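Local coordinates for glutathione peroxidase (Schistosoma mansoni, PDB 2V1M), which catalyses the reduction of hydrogen peroxide by glutathione, giving glutathione disulfide and water, at residues A[136-141]-A[147-152]; A[35-40]-A[51-56]; A[58-63]-A[157-162]. All blocks are in the same frame, centred on the assembly; numbering follows the deposited sequence. Where two conformers were deposited one is given.

Contact 1: residues A[136-141]-A[147-152]. With SO4 (sulfate ion), chain B.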
loop_
_atom_site.group_PDB
_atom_site.type_symbol
_atom_site.label_atom_id
_atom_site.label_comp_id
_atom_site.label_asym_id
_atom_site.label_seq_id
_atom_site.Cartn_x
_atom_site.Cartn_y
_atom_site.Cartn_z
ATOM N N LYS A 136 2.152 6.462 0.215
ATOM C CA LYS A 136 1.992 5.621 -0.970
ATOM C C LYS A 136 3.321 5.376 -1.642
ATOM O O LYS A 136 4.108 6.321 -1.842
ATOM C CB LYS A 136 1.011 6.225 -1.995
ATOM C CG LYS A 136 -0.401 6.454 -1.492
ATOM C CD LYS A 136 -0.673 7.851 -0.866
ATOM C CE LYS A 136 -2.119 7.926 -0.429
ATOM N NZ LYS A 136 -2.433 9.162 0.347
ATOM N N PHE A 137 3.578 4.125 -2.051
ATOM C CA PHE A 137 4.718 3.787 -2.920
ATOM C C PHE A 137 4.186 3.208 -4.214
ATOM O O PHE A 137 3.286 2.336 -4.204
ATOM C CB PHE A 137 5.666 2.768 -2.278
ATOM C CG PHE A 137 6.462 3.320 -1.137
ATOM C CD1 PHE A 137 7.765 3.767 -1.324
ATOM C CD2 PHE A 137 5.917 3.402 0.147
ATOM C CE1 PHE A 137 8.527 4.249 -0.263
ATOM C CE2 PHE A 137 6.661 3.872 1.207
ATOM C CZ PHE A 137 7.958 4.317 1.004
ATOM N N LEU A 138 4.737 3.673 -5.336
ATOM C CA LEU A 138 4.369 3.196 -6.658
ATOM C C LEU A 138 5.509 2.298 -7.168
ATOM O O LEU A 138 6.684 2.692 -7.197
ATOM C CB LEU A 138 4.161 4.382 -7.590
ATOM C CG LEU A 138 3.793 4.061 -9.031
ATOM C CD1 LEU A 138 2.485 3.255 -9.106
ATOM C CD2 LEU A 138 3.707 5.340 -9.850
ATOM N N VAL A 139 5.113 1.086 -7.573
ATOM C CA VAL A 139 6.021 0.001 -7.960
ATOM C C VAL A 139 5.683 -0.391 -9.393
ATOM O O VAL A 139 4.509 -0.645 -9.740
ATOM C CB VAL A 139 5.839 -1.176 -7.002
ATOM C CG1 VAL A 139 6.748 -2.374 -7.405
ATOM C CG2 VAL A 139 6.074 -0.782 -5.551
ATOM N N ASP A 140 6.719 -0.448 -10.239
ATOM C CA ASP A 140 6.512 -0.763 -11.643
ATOM C C ASP A 140 6.267 -2.277 -11.879
ATOM O O ASP A 140 6.237 -3.096 -10.948
ATOM C CB ASP A 140 7.683 -0.186 -12.466
ATOM C CG ASP A 140 9.000 -0.964 -12.330
ATOM O OD1 ASP A 140 9.030 -2.072 -11.746
ATOM O OD2 ASP A 140 9.998 -0.394 -12.835
ATOM N N ARG A 141 6.060 -2.603 -13.160
ATOM C CA ARG A 141 5.752 -3.987 -13.551
ATOM C C ARG A 141 6.907 -4.970 -13.336
ATOM O O ARG A 141 6.681 -6.180 -13.491
ATOM C CB ARG A 141 5.325 -4.048 -14.997
ATOM C CG ARG A 141 3.953 -3.370 -15.286
ATOM C CD ARG A 141 3.561 -3.565 -16.730
ATOM N NE ARG A 141 2.327 -2.906 -17.182
ATOM C CZ ARG A 141 1.101 -3.405 -17.044
ATOM N NH1 ARG A 141 0.882 -4.509 -16.347
ATOM N NH2 ARG A 141 0.048 -2.785 -17.583
ATOM N N LYS A 147 8.430 5.593 -7.116
ATOM C CA LYS A 147 7.966 6.883 -6.633
ATOM C C LYS A 147 7.361 6.673 -5.266
ATOM O O LYS A 147 6.799 5.606 -4.960
ATOM C CB LYS A 147 6.982 7.554 -7.593
ATOM C CG LYS A 147 6.910 9.082 -7.401
ATOM C CD LYS A 147 6.541 9.797 -8.694
ATOM C CE LYS A 147 6.255 11.264 -8.464
ATOM N NZ LYS A 147 5.801 11.930 -9.718
ATOM N N ARG A 148 7.422 7.721 -4.451
ATOM C CA ARG A 148 6.874 7.732 -3.103
ATOM C C ARG A 148 6.091 9.029 -2.918
ATOM O O ARG A 148 6.541 10.122 -3.345
ATOM C CB ARG A 148 8.036 7.696 -2.095
ATOM C CG ARG A 148 7.657 7.853 -0.649
ATOM C CD ARG A 148 8.930 7.788 0.215
ATOM N NE ARG A 148 8.636 8.110 1.604
ATOM C CZ ARG A 148 9.396 7.736 2.633
ATOM N NH1 ARG A 148 10.461 6.933 2.451
ATOM N NH2 ARG A 148 9.080 8.136 3.863
ATOM N N TYR A 149 4.920 8.917 -2.292
ATOM C CA TYR A 149 4.013 10.066 -2.099
ATOM C C TYR A 149 3.695 10.185 -0.629
ATOM O O TYR A 149 3.404 9.198 0.069
ATOM C CB TYR A 149 2.720 9.883 -2.910
ATOM C CG TYR A 149 2.926 9.540 -4.359
ATOM C CD1 TYR A 149 2.932 10.546 -5.342
ATOM C CD2 TYR A 149 3.146 8.218 -4.748
ATOM C CE1 TYR A 149 3.111 10.232 -6.690
ATOM C CE2 TYR A 149 3.324 7.901 -6.084
ATOM C CZ TYR A 149 3.294 8.896 -7.046
ATOM O OH TYR A 149 3.449 8.509 -8.361
ATOM N N SER A 150 3.695 11.423 -0.167
ATOM C CA SER A 150 3.450 11.717 1.237
ATOM C C SER A 150 1.963 11.482 1.561
ATOM O O SER A 150 1.103 11.473 0.670
ATOM C CB SER A 150 3.855 13.162 1.523
ATOM O OG SER A 150 3.002 14.061 0.855
ATOM N N PRO A 151 1.663 11.336 2.858
ATOM C CA PRO A 151 0.277 11.053 3.313
ATOM C C PRO A 151 -0.818 11.927 2.700
ATOM O O PRO A 151 -1.880 11.390 2.362
ATOM C CB PRO A 151 0.362 11.262 4.832
ATOM C CG PRO A 151 1.771 10.756 5.155
ATOM C CD PRO A 151 2.625 11.301 3.994
ATOM N N THR A 152 -0.588 13.226 2.612
ATOM C CA THR A 152 -1.632 14.149 2.142
ATOM C C THR A 152 -1.837 14.096 0.621
ATOM O O THR A 152 -2.721 14.779 0.102
ATOM C CB THR A 152 -1.358 15.610 2.543
ATOM O OG1 THR A 152 -0.142 16.062 1.923
ATOM C CG2 THR A 152 -1.289 15.793 4.053
HETATM S S SO4 B . 7.167 11.513 2.676
HETATM O O1 SO4 B . 8.237 11.015 3.605
HETATM O O2 SO4 B . 7.504 12.916 2.354
HETATM O O3 SO4 B . 7.216 10.664 1.468
HETATM O O4 SO4 B . 5.868 11.486 3.345
#
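Strands 136-139 and 147-149 run antiparallel, 4.7 Å apart at their closest and at 161°, with Lys136-Tyr149 and Leu138-Lys147 as hydrogen-bonded pairs and Phe137-Arg148 as the non-hydrogen-bonded pair between them. The Lys136-Tyr149 pair is bonded both ways, Tyr149 N reaching Lys136 O at 2.8 Å; in the other pair Leu138 N to Lys147 O is nearly straight at 174°, whereas the return bond is weak. On one face the aliphatic chain of Arg148 runs beside Phe137, placing CG over the ring, off-centre, in a CH-pi contact 4.1 Å from the Phe137 centroid. Extended from CG to NE, the arginine carries its guanidinium past the ring to a sulfate, probably from the crystallisation liquor: Arg148 NE donates to sulfate O3 at 2.9 Å, and NH2 gives a weak bond to O1. Lys131 and Thr125 also bind this sulfate, and Asn128 O accepts a bond from Arg148 NH2.

The pairing is the beta hairpin at the edge of the thioredoxin-like sheet; strand 145-149 is outermost, and Phe137 bonds through its backbone to Ile36 on the inner side. On the face bearing Lys136, Leu138 and Tyr149, Leu138 CB lies in the plane of the tyrosine ring, 3.9 Å from Tyr149 CE2, while Leu138 CD2 is 3.5 Å from Tyr149 OH. That hydroxyl and Lys147 NZ both engage Asp161 of helix 159-167. Buried Lys136, bent at chi2 (91°), sends NZ to Thr153 O, Phe134 O and Asn49 OD1, three acceptors for its ammonium group.

Contact 2: residues A[35-40]-A[51-56]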
loop_
_atom_site.group_PDB
_atom_site.type_symbol
_atom_site.label_atom_id
_atom_site.label_comp_id
_atom_site.label_asym_id
_atom_site.label_seq_id
_atom_site.Cartn_x
_atom_site.Cartn_y
_atom_site.Cartn_z
ATOM N N LEU A 35 0.398 -0.190 -6.179
ATOM C CA LEU A 35 0.347 0.986 -5.326
ATOM C C LEU A 35 0.219 0.475 -3.897
ATOM O O LEU A 35 -0.778 -0.185 -3.572
ATOM C CB LEU A 35 -0.829 1.896 -5.696
ATOM C CG LEU A 35 -0.816 3.237 -4.931
ATOM C CD1 LEU A 35 0.388 4.123 -5.345
ATOM C CD2 LEU A 35 -2.151 3.950 -5.152
ATOM N N ILE A 36 1.261 0.694 -3.084
ATOM C CA ILE A 36 1.343 0.122 -1.750
ATOM C C ILE A 36 1.093 1.225 -0.733
ATOM O O ILE A 36 1.841 2.255 -0.719
ATOM C CB ILE A 36 2.719 -0.578 -1.533
ATOM C CG1 ILE A 36 2.917 -1.648 -2.625
ATOM C CG2 ILE A 36 2.744 -1.146 -0.117
ATOM C CD1 ILE A 36 4.222 -2.427 -2.515
ATOM N N VAL A 37 0.076 1.030 0.093
ATOM C CA VAL A 37 -0.420 2.099 0.975
ATOM C C VAL A 37 -0.480 1.567 2.387
ATOM O O VAL A 37 -1.029 0.489 2.623
ATOM C CB VAL A 37 -1.853 2.526 0.508
ATOM C CG1 VAL A 37 -2.319 3.756 1.330
ATOM C CG2 VAL A 37 -1.877 2.802 -0.963
ATOM N N ASN A 38 0.089 2.296 3.368
ATOM C CA ASN A 38 -0.134 1.960 4.778
ATOM C C ASN A 38 -1.402 2.670 5.226
ATOM O O ASN A 38 -1.586 3.841 4.913
ATOM C CB ASN A 38 1.074 2.304 5.646
ATOM C CG ASN A 38 1.425 3.809 5.638
ATOM O OD1 ASN A 38 1.781 4.371 4.588
ATOM N ND2 ASN A 38 1.368 4.443 6.814
ATOM N N VAL A 39 -2.292 1.935 5.914
ATOM C CA VAL A 39 -3.630 2.428 6.170
ATOM C C VAL A 39 -3.938 2.421 7.659
ATOM O O VAL A 39 -3.233 1.824 8.483
ATOM C CB VAL A 39 -4.689 1.608 5.360
ATOM C CG1 VAL A 39 -4.443 1.751 3.871
ATOM C CG2 VAL A 39 -4.687 0.131 5.781
ATOM N N ALA A 40 -5.034 3.125 7.997
ATOM C CA ALA A 40 -5.574 3.187 9.352
ATOM C C ALA A 40 -7.047 3.546 9.242
ATOM O O ALA A 40 -7.426 4.385 8.396
ATOM C CB ALA A 40 -4.851 4.237 10.191
ATOM N N ARG A 51 -12.015 5.771 -0.289
ATOM C CA ARG A 51 -12.960 5.997 -1.395
ATOM C C ARG A 51 -12.185 6.124 -2.702
ATOM O O ARG A 51 -12.549 5.502 -3.719
ATOM C CB ARG A 51 -13.807 7.256 -1.169
ATOM C CG ARG A 51 -14.784 7.219 -0.027
ATOM C CD ARG A 51 -16.074 6.533 -0.337
ATOM N NE ARG A 51 -16.946 6.626 0.829
ATOM C CZ ARG A 51 -17.763 5.685 1.250
ATOM N NH1 ARG A 51 -17.900 4.546 0.550
ATOM N NH2 ARG A 51 -18.441 5.923 2.372
ATOM N N GLN A 52 -11.142 6.951 -2.716
ATOM C CA GLN A 52 -10.412 7.151 -3.965
ATOM C C GLN A 52 -9.681 5.863 -4.380
ATOM O O GLN A 52 -9.611 5.571 -5.578
ATOM C CB GLN A 52 -9.433 8.300 -3.859
ATOM C CG GLN A 52 -10.155 9.651 -3.739
ATOM C CD GLN A 52 -9.231 10.843 -3.885
ATOM O OE1 GLN A 52 -8.049 10.722 -4.192
ATOM N NE2 GLN A 52 -9.780 12.021 -3.689
ATOM N N LEU A 53 -9.084 5.151 -3.419
ATOM C CA LEU A 53 -8.422 3.888 -3.777
ATOM C C LEU A 53 -9.390 2.885 -4.397
ATOM O O LEU A 53 -9.047 2.173 -5.338
ATOM C CB LEU A 53 -7.677 3.291 -2.579
ATOM C CG LEU A 53 -6.478 4.114 -2.112
ATOM C CD1 LEU A 53 -6.039 3.595 -0.725
ATOM C CD2 LEU A 53 -5.305 3.966 -3.107
ATOM N N GLN A 54 -10.597 2.774 -3.828
ATOM C CA GLN A 54 -11.575 1.826 -4.386
ATOM C C GLN A 54 -12.009 2.257 -5.800
ATOM O O GLN A 54 -12.195 1.390 -6.682
ATOM C CB GLN A 54 -12.770 1.688 -3.431
ATOM C CG GLN A 54 -13.886 0.835 -3.999
ATOM C CD GLN A 54 -13.498 -0.528 -4.459
ATOM O OE1 GLN A 54 -12.496 -1.124 -3.996
ATOM N NE2 GLN A 54 -14.302 -1.064 -5.409
ATOM N N GLU A 55 -12.183 3.559 -6.021
ATOM C CA GLU A 55 -12.477 4.049 -7.374
ATOM C C GLU A 55 -11.321 3.749 -8.333
ATOM O O GLU A 55 -11.540 3.381 -9.499
ATOM C CB GLU A 55 -12.793 5.549 -7.340
ATOM C CG GLU A 55 -14.124 5.890 -6.689
ATOM C CD GLU A 55 -14.140 7.167 -5.807
ATOM O OE1 GLU A 55 -13.239 8.021 -5.912
ATOM O OE2 GLU A 55 -15.077 7.328 -4.975
ATOM N N MET A 56 -10.095 3.953 -7.878
ATOM C CA MET A 56 -8.979 3.684 -8.769
ATOM C C MET A 56 -8.804 2.204 -9.056
ATOM O O MET A 56 -8.508 1.849 -10.200
ATOM C CB MET A 56 -7.701 4.265 -8.213
ATOM C CG MET A 56 -7.709 5.771 -8.167
ATOM S SD MET A 56 -6.334 6.487 -7.241
ATOM C CE MET A 56 -4.979 6.060 -8.340
#
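Leu53 extends from helix 46-60 over the side chains of Leu35 and Val37, two residues apart on strand 33-39, and makes both of the close approaches between the segments. Its CD2 methyl meets Leu35 CD2 end to end at 3.8 Å, the two leucines crossing at about a right angle. The same methyl also faces the valine, Leu53 CD2 lying 4.2 Å from Val37 CG2. With CG placed anti to its carbonyl carbon (chi1 -67°), Leu53 aims its isobutyl fork at the sheet. Leu35 uses another rotamer, CG opposite the backbone nitrogen (chi1 -173°), which carries its CD2 out to the meeting point.

The backbones remain well apart, with Leu35 CA and Leu53 CA, the nearest pair of alpha carbons, separated by 9.4 Å. That spacing is spanned by the side chains, which meet at their methyl ends. Strand 33-39, helix 46-60 and the parallel neighbour strand 65-71 form a beta-alpha-beta crossover of the thioredoxin fold, and Leu53 also touches Ile67 on that second strand. The connection from strand to helix contains Cys43, the active-site position by similarity, present here as cysteinesulfonic acid; the contact therefore joins the two elements that flank this loop. Near the loop, Ala40 O is hydrogen-bonded to Thr46 OG1.

Towards solvent the helix changes character: Gln52 OE1 accepts a bond from Tyr156 N, and Arg51 NH1 donates to Lys93 O. Between the two segments there is no hydrogen bond or salt bridge, and the three residues in contact are all buried and aliphatic. The 138 Å² buried between the segments, most of it on these three residues, implies cohesion by shape and the hydrophobic effect, without the directional restraint of polar bonds.

Contact 3: residues A[58-63]-A[157-162]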
loop_
_atom_site.group_PDB
_atom_site.type_symbol
_atom_site.label_atom_id
_atom_site.label_comp_id
_atom_site.label_asym_id
_atom_site.label_seq_id
_atom_site.Cartn_x
_atom_site.Cartn_y
_atom_site.Cartn_z
ATOM N N THR A 58 -11.277 0.125 -9.232
ATOM C CA THR A 58 -12.331 -0.217 -10.177
ATOM C C THR A 58 -11.999 0.273 -11.601
ATOM O O THR A 58 -12.301 -0.402 -12.592
ATOM C CB THR A 58 -13.666 0.283 -9.636
ATOM O OG1 THR A 58 -13.951 -0.426 -8.409
ATOM C CG2 THR A 58 -14.796 0.024 -10.613
ATOM N N ARG A 59 -11.366 1.448 -11.701
ATOM C CA ARG A 59 -10.998 1.980 -13.013
ATOM C C ARG A 59 -9.849 1.194 -13.662
ATOM O O ARG A 59 -9.822 1.036 -14.896
ATOM C CB ARG A 59 -10.642 3.484 -12.909
ATOM C CG ARG A 59 -10.325 4.140 -14.235
ATOM C CD ARG A 59 -9.982 5.600 -14.078
ATOM N NE ARG A 59 -11.183 6.421 -14.120
ATOM C CZ ARG A 59 -11.188 7.747 -14.179
ATOM N NH1 ARG A 59 -12.344 8.395 -14.222
ATOM N NH2 ARG A 59 -10.046 8.426 -14.177
ATOM N N LEU A 60 -8.883 0.746 -12.843
ATOM C CA LEU A 60 -7.576 0.338 -13.381
ATOM C C LEU A 60 -7.179 -1.097 -13.116
ATOM O O LEU A 60 -6.161 -1.528 -13.700
ATOM C CB LEU A 60 -6.510 1.303 -12.868
ATOM C CG LEU A 60 -6.693 2.754 -13.361
ATOM C CD1 LEU A 60 -5.681 3.663 -12.683
ATOM C CD2 LEU A 60 -6.625 2.885 -14.881
ATOM N N VAL A 61 -7.899 -1.874 -12.302
ATOM C CA VAL A 61 -7.478 -3.243 -12.057
ATOM C C VAL A 61 -7.377 -4.051 -13.359
ATOM O O VAL A 61 -6.442 -4.839 -13.537
ATOM C CB VAL A 61 -8.402 -3.928 -11.032
ATOM C CG1 VAL A 61 -9.852 -4.041 -11.537
ATOM C CG2 VAL A 61 -7.827 -5.306 -10.601
ATOM N N GLY A 62 -8.320 -3.831 -14.269
ATOM C CA GLY A 62 -8.315 -4.561 -15.533
ATOM C C GLY A 62 -7.151 -4.206 -16.445
ATOM O O GLY A 62 -6.883 -4.944 -17.395
ATOM N N LYS A 63 -6.515 -3.065 -16.202
ATOM C CA LYS A 63 -5.379 -2.591 -16.971
ATOM C C LYS A 63 -4.044 -2.986 -16.348
ATOM O O LYS A 63 -3.000 -2.754 -16.948
ATOM C CB LYS A 63 -5.447 -1.071 -17.107
ATOM C CG LYS A 63 -6.655 -0.567 -17.881
ATOM C CD LYS A 63 -6.621 0.961 -18.020
ATOM C CE LYS A 63 -7.995 1.571 -18.220
ATOM N NZ LYS A 63 -8.745 0.872 -19.290
ATOM N N ASP A 157 -4.346 11.852 -7.429
ATOM C CA ASP A 157 -3.210 12.579 -7.996
ATOM C C ASP A 157 -2.055 11.689 -8.401
ATOM O O ASP A 157 -1.090 12.172 -9.015
ATOM C CB ASP A 157 -2.764 13.657 -7.043
ATOM C CG ASP A 157 -3.809 14.789 -6.925
ATOM O OD1 ASP A 157 -4.669 14.912 -7.813
ATOM O OD2 ASP A 157 -3.720 15.583 -5.998
ATOM N N ILE A 158 -2.154 10.397 -8.101
ATOM C CA ILE A 158 -1.139 9.410 -8.487
ATOM C C ILE A 158 -1.525 8.729 -9.818
ATOM O O ILE A 158 -0.715 8.013 -10.428
ATOM C CB ILE A 158 -0.972 8.378 -7.338
ATOM C CG1 ILE A 158 -0.608 9.110 -6.046
ATOM C CG2 ILE A 158 0.098 7.320 -7.666
ATOM C CD1 ILE A 158 -0.624 8.228 -4.818
ATOM N N GLU A 159 -2.750 8.962 -10.293
ATOM C CA GLU A 159 -3.243 8.194 -11.432
ATOM C C GLU A 159 -2.412 8.434 -12.700
ATOM O O GLU A 159 -2.174 7.488 -13.448
ATOM C CB GLU A 159 -4.709 8.554 -11.670
ATOM C CG GLU A 159 -5.385 7.609 -12.604
ATOM C CD GLU A 159 -6.884 7.505 -12.391
ATOM O OE1 GLU A 159 -7.385 7.640 -11.252
ATOM O OE2 GLU A 159 -7.549 7.272 -13.411
ATOM N N GLY A 160 -1.989 9.669 -12.959
ATOM C CA GLY A 160 -1.182 9.953 -14.152
ATOM C C GLY A 160 0.111 9.114 -14.158
ATOM O O GLY A 160 0.508 8.522 -15.189
ATOM N N ASP A 161 0.783 9.064 -13.005
ATOM C CA ASP A 161 2.000 8.284 -12.890
ATOM C C ASP A 161 1.716 6.790 -13.054
ATOM O O ASP A 161 2.499 6.070 -13.684
ATOM C CB ASP A 161 2.680 8.542 -11.539
ATOM C CG ASP A 161 3.244 9.976 -11.407
ATOM O OD1 ASP A 161 3.458 10.650 -12.439
ATOM O OD2 ASP A 161 3.521 10.393 -10.249
ATOM N N ILE A 162 0.607 6.312 -12.487
ATOM C CA ILE A 162 0.209 4.930 -12.707
ATOM C C ILE A 162 0.026 4.647 -14.198
ATOM O O ILE A 162 0.488 3.619 -14.685
ATOM C CB ILE A 162 -1.072 4.623 -11.907
ATOM C CG1 ILE A 162 -0.717 4.524 -10.397
ATOM C CG2 ILE A 162 -1.725 3.295 -12.399
ATOM C CD1 ILE A 162 -1.954 4.617 -9.486
#
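Glu159 is the first residue of 157-162 to meet 58-63, and it makes both a polar and an apolar contact there. The segments belong to helices 159-167 and 46-60, which pack beside each other on one face of the thioredoxin-like sheet, as Ile162 on Leu138 and Leu53 on Ile67 attest. The carboxylate of Glu159 forms a salt bridge with Arg59: OE2 accepts from Arg59 NH2 at 2.9 Å with an N-H...O angle of 159°. OE2 sits at the edge of the guanidinium, near its plane, but the arginine nitrogen approaches on the syn side of the oxygen and out of the carboxylate plane. The two flat groups stand 83° apart, so one nitrogen binds one oxygen and no two-pronged pairing arises; Glu159 OE1 is 4.0 Å from Arg59 NH2. A bend at chi3 (-88°) turns the arginine end toward the glutamate, and Arg59 CD also comes within 3.0 Å of Glu159 OE2. Arg59 is exposed, so solvent probably screens the charge pair.

Lower on the same glutamate, CG rests 4.0 Å from Leu60 CD1, putting the aliphatic stem against the buried leucine beneath the salt bridge. One turn further, the backbone bond from Ile162 N to Ile158 O marks the helix, and Ile162 presents its side chain inward. Met56 of helix 46-60, in the conformer given, touches both Glu159 and Ile162, while Leu60 reaches on to Met163. Leu60 and Ile162 cross at a slant, the gamma methyl of the isoleucine doing the touching: Ile162 CG2 lies 4.0 Å from Leu60 CD1.

Overall arrangement
Contacts 1 and 2 share the central sheet, where strands 136-139 and 33-39 are neighbours; contacts 2 and 3 share helix 46-60. Contact 2 is buried throughout and purely aliphatic. Contact 1 is partly buried and combines backbone pairing at the sheet edge with polar side-chain ends, and contact 3, farthest from the centre of the chain at about 14 Å between centres, sets a salt bridge above a small apolar patch. Helix 159-167 is tied to the hairpin by Leu138 CD1 against Ile162 CG1 at 3.7 Å, and by the polar contacts of Asp161.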